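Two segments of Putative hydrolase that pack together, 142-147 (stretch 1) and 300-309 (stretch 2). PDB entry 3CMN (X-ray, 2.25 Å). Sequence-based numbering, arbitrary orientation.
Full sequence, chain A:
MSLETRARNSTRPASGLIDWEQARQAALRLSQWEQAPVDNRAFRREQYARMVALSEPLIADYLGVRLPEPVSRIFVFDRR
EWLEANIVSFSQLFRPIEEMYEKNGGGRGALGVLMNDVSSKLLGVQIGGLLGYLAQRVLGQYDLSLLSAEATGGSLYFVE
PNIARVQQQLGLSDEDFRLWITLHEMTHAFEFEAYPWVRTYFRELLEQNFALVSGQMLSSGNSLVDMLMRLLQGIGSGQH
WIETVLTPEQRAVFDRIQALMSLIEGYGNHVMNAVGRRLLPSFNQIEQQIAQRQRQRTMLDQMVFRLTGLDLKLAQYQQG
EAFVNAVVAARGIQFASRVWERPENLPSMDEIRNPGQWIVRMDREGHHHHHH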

# COMPACT_ATOMS: atom_id res chain seq x y z
N TYR A 142 -3.66 -2.34 1.78
CA TYR A 142 -2.57 -1.85 0.94
C TYR A 142 -1.30 -1.37 1.63
O TYR A 142 -0.70 -0.39 1.22
CB TYR A 142 -3.11 -0.74 0.03
CG TYR A 142 -4.23 -1.22 -0.87
CD1 TYR A 142 -5.56 -1.25 -0.42
CD2 TYR A 142 -3.96 -1.72 -2.15
CE1 TYR A 142 -6.58 -1.78 -1.22
CE2 TYR A 142 -4.97 -2.26 -2.95
CZ TYR A 142 -6.27 -2.29 -2.48
OH TYR A 142 -7.24 -2.86 -3.27
N ASP A 143 -0.89 -2.06 2.69
CA ASP A 143 0.32 -1.65 3.39
C ASP A 143 1.56 -2.17 2.71
O ASP A 143 2.63 -1.56 2.79
CB ASP A 143 0.28 -2.14 4.84
CG ASP A 143 -0.72 -1.37 5.69
OD1 ASP A 143 -0.81 -1.67 6.89
OD2 ASP A 143 -1.41 -0.47 5.15
N LEU A 144 1.41 -3.30 2.03
CA LEU A 144 2.52 -3.93 1.34
C LEU A 144 2.25 -3.93 -0.17
O LEU A 144 1.37 -4.62 -0.66
CB LEU A 144 2.70 -5.35 1.87
CG LEU A 144 2.78 -5.45 3.40
CD1 LEU A 144 2.85 -6.91 3.81
CD2 LEU A 144 4.00 -4.69 3.91
N SER A 145 3.02 -3.13 -0.90
CA SER A 145 2.87 -3.00 -2.34
C SER A 145 2.83 -4.34 -3.08
O SER A 145 1.93 -4.56 -3.90
CB SER A 145 4.01 -2.15 -2.92
OG SER A 145 3.99 -0.86 -2.34
N LEU A 146 3.79 -5.22 -2.81
CA LEU A 146 3.83 -6.51 -3.49
C LEU A 146 2.59 -7.37 -3.25
O LEU A 146 2.29 -8.28 -4.03
CB LEU A 146 5.09 -7.29 -3.11
CG LEU A 146 6.37 -6.77 -3.78
CD1 LEU A 146 7.57 -7.61 -3.35
CD2 LEU A 146 6.20 -6.83 -5.29
N LEU A 147 1.85 -7.09 -2.18
CA LEU A 147 0.63 -7.83 -1.91
C LEU A 147 -0.54 -7.10 -2.55
O LEU A 147 -1.59 -7.69 -2.79
CB LEU A 147 0.40 -7.99 -0.40
CG LEU A 147 1.28 -8.99 0.35
CD1 LEU A 147 0.83 -9.04 1.81
CD2 LEU A 147 1.18 -10.39 -0.27
N LEU A 300 9.27 -1.21 5.83
CA LEU A 300 8.84 -2.60 5.76
C LEU A 300 8.36 -2.96 4.36
O LEU A 300 8.51 -4.10 3.91
CB LEU A 300 7.74 -2.86 6.79
CG LEU A 300 8.09 -2.66 8.28
CD1 LEU A 300 6.82 -2.76 9.11
CD2 LEU A 300 9.13 -3.69 8.76
N ASP A 301 7.77 -2.00 3.65
CA ASP A 301 7.31 -2.26 2.29
C ASP A 301 8.54 -2.50 1.41
O ASP A 301 8.54 -3.35 0.52
CB ASP A 301 6.50 -1.07 1.76
CG ASP A 301 5.78 -1.39 0.47
OD1 ASP A 301 5.47 -2.58 0.23
OD2 ASP A 301 5.49 -0.45 -0.29
N GLN A 302 9.59 -1.75 1.69
CA GLN A 302 10.83 -1.90 0.96
C GLN A 302 11.47 -3.25 1.29
O GLN A 302 11.96 -3.96 0.40
CB GLN A 302 11.76 -0.77 1.36
CG GLN A 302 13.07 -0.80 0.64
CD GLN A 302 13.95 0.33 1.08
OE1 GLN A 302 15.08 0.11 1.50
NE2 GLN A 302 13.44 1.55 0.99
N MET A 303 11.47 -3.58 2.58
CA MET A 303 12.02 -4.84 3.10
C MET A 303 11.43 -6.02 2.33
O MET A 303 12.16 -6.95 1.97
CB MET A 303 11.69 -4.98 4.59
CG MET A 303 12.15 -6.28 5.29
SD MET A 303 11.24 -7.82 4.95
CE MET A 303 9.76 -7.60 5.91
N VAL A 304 10.13 -5.98 2.07
CA VAL A 304 9.47 -7.05 1.34
C VAL A 304 9.99 -7.16 -0.09
O VAL A 304 10.08 -8.25 -0.64
CB VAL A 304 7.93 -6.87 1.31
CG1 VAL A 304 7.27 -8.11 0.75
CG2 VAL A 304 7.41 -6.60 2.71
N PHE A 305 10.33 -6.02 -0.71
CA PHE A 305 10.86 -6.06 -2.07
C PHE A 305 12.22 -6.75 -2.09
O PHE A 305 12.45 -7.66 -2.89
CB PHE A 305 11.00 -4.64 -2.66
CG PHE A 305 9.72 -4.06 -3.18
CD1 PHE A 305 8.87 -3.32 -2.35
CD2 PHE A 305 9.34 -4.24 -4.51
CE1 PHE A 305 7.67 -2.78 -2.84
CE2 PHE A 305 8.15 -3.71 -5.01
CZ PHE A 305 7.32 -2.98 -4.17
N ARG A 306 13.11 -6.32 -1.21
CA ARG A 306 14.46 -6.88 -1.12
C ARG A 306 14.48 -8.35 -0.75
O ARG A 306 15.33 -9.11 -1.22
CB ARG A 306 15.27 -6.11 -0.10
CG ARG A 306 15.39 -4.64 -0.42
CD ARG A 306 15.72 -3.91 0.84
NE ARG A 306 16.00 -2.50 0.63
CZ ARG A 306 17.00 -2.04 -0.12
NH1 ARG A 306 17.82 -2.88 -0.75
NH2 ARG A 306 17.21 -0.73 -0.23
N LEU A 307 13.55 -8.75 0.11
CA LEU A 307 13.43 -10.13 0.54
C LEU A 307 13.16 -11.03 -0.67
O LEU A 307 13.75 -12.10 -0.82
CB LEU A 307 12.28 -10.24 1.55
CG LEU A 307 11.95 -11.62 2.13
CD1 LEU A 307 13.17 -12.20 2.84
CD2 LEU A 307 10.78 -11.48 3.08
N THR A 308 12.26 -10.57 -1.54
CA THR A 308 11.89 -11.32 -2.73
C THR A 308 12.83 -11.13 -3.92
O THR A 308 12.64 -11.75 -4.97
CB THR A 308 10.46 -10.98 -3.19
OG1 THR A 308 10.32 -9.56 -3.31
CG2 THR A 308 9.46 -11.50 -2.18
N GLY A 309 13.84 -10.28 -3.79
CA GLY A 309 14.77 -10.10 -4.89
C GLY A 309 14.78 -8.79 -5.64
O GLY A 309 15.37 -8.71 -6.73
O HOH W 1 5.82 -4.86 -0.99

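Stretch 2 is helical from L300 to L307, continuing a helix that begins earlier in the chain. Stretch 1 is mostly loop or turn, with a weakly bonded helix at about 145-147 that runs on later in the chain. The backbones come closest near L144 and D301, whose CA atoms lie 5.2 Å apart. They are wider at L146 and F305, where CA to CA is 7.2 Å. The contact buries 384 Å², both sides summed.

The polar part of the contact centers on the carboxylate of D301. Its CA-to-CB bond points sideways, but the end of the side chain comes nearer to stretch 1. There S145 meets it with two donors. The backbone S145 N donates to D301 OD1 at 2.8 Å, with an angle of 145° at the hydrogen. The hydroxyl S145 OG donates to D301 OD2 at 2.6 Å. Each carboxylate oxygen thus takes one bond from the same serine, an m rotamer with its CB directed toward the helix. D301 OD2 is also hydrogen-bonded elsewhere in the structure.

Water 1 extends this network by one residue. It accepts from L146 N at 2.8 Å and donates to D301 OD1 at 2.6 Å. L146 N lies 4.4 Å from D301 OD1, too far for a direct hydrogen bond, and the water fills the gap. The carboxylate therefore serves two successive backbone amides, one directly and one through water. Within stretch 1, L147 N donates to L144 O at 2.9 Å and closes a turn.

The apolar part is built on L146, which has the largest covered area of any residue here. Its CB points toward the helix. L146 CG sits 3.9 Å from the centroid of the F305 ring and 17° off the ring normal, a CH-pi contact over one face. L146 CD2 packs against F305 CE2 at 3.7 Å. L146 CD1 reaches V304 CG1 at 4.1 Å and T308 OG1 at 3.4 Å. The T308 contact is van der Waals packing, because a methyl carbon offers the hydroxyl no polar partner.

The F305 ring also meets S145 at its edge, with S145 CB 3.6 Å from F305 CZ. The serine thus joins the polar and apolar parts of the contact. L144 adds a further apolar contact, L144 CD2 to V304 CG2 at 4.1 Å. V304 therefore packs against both leucines through its two methyl groups.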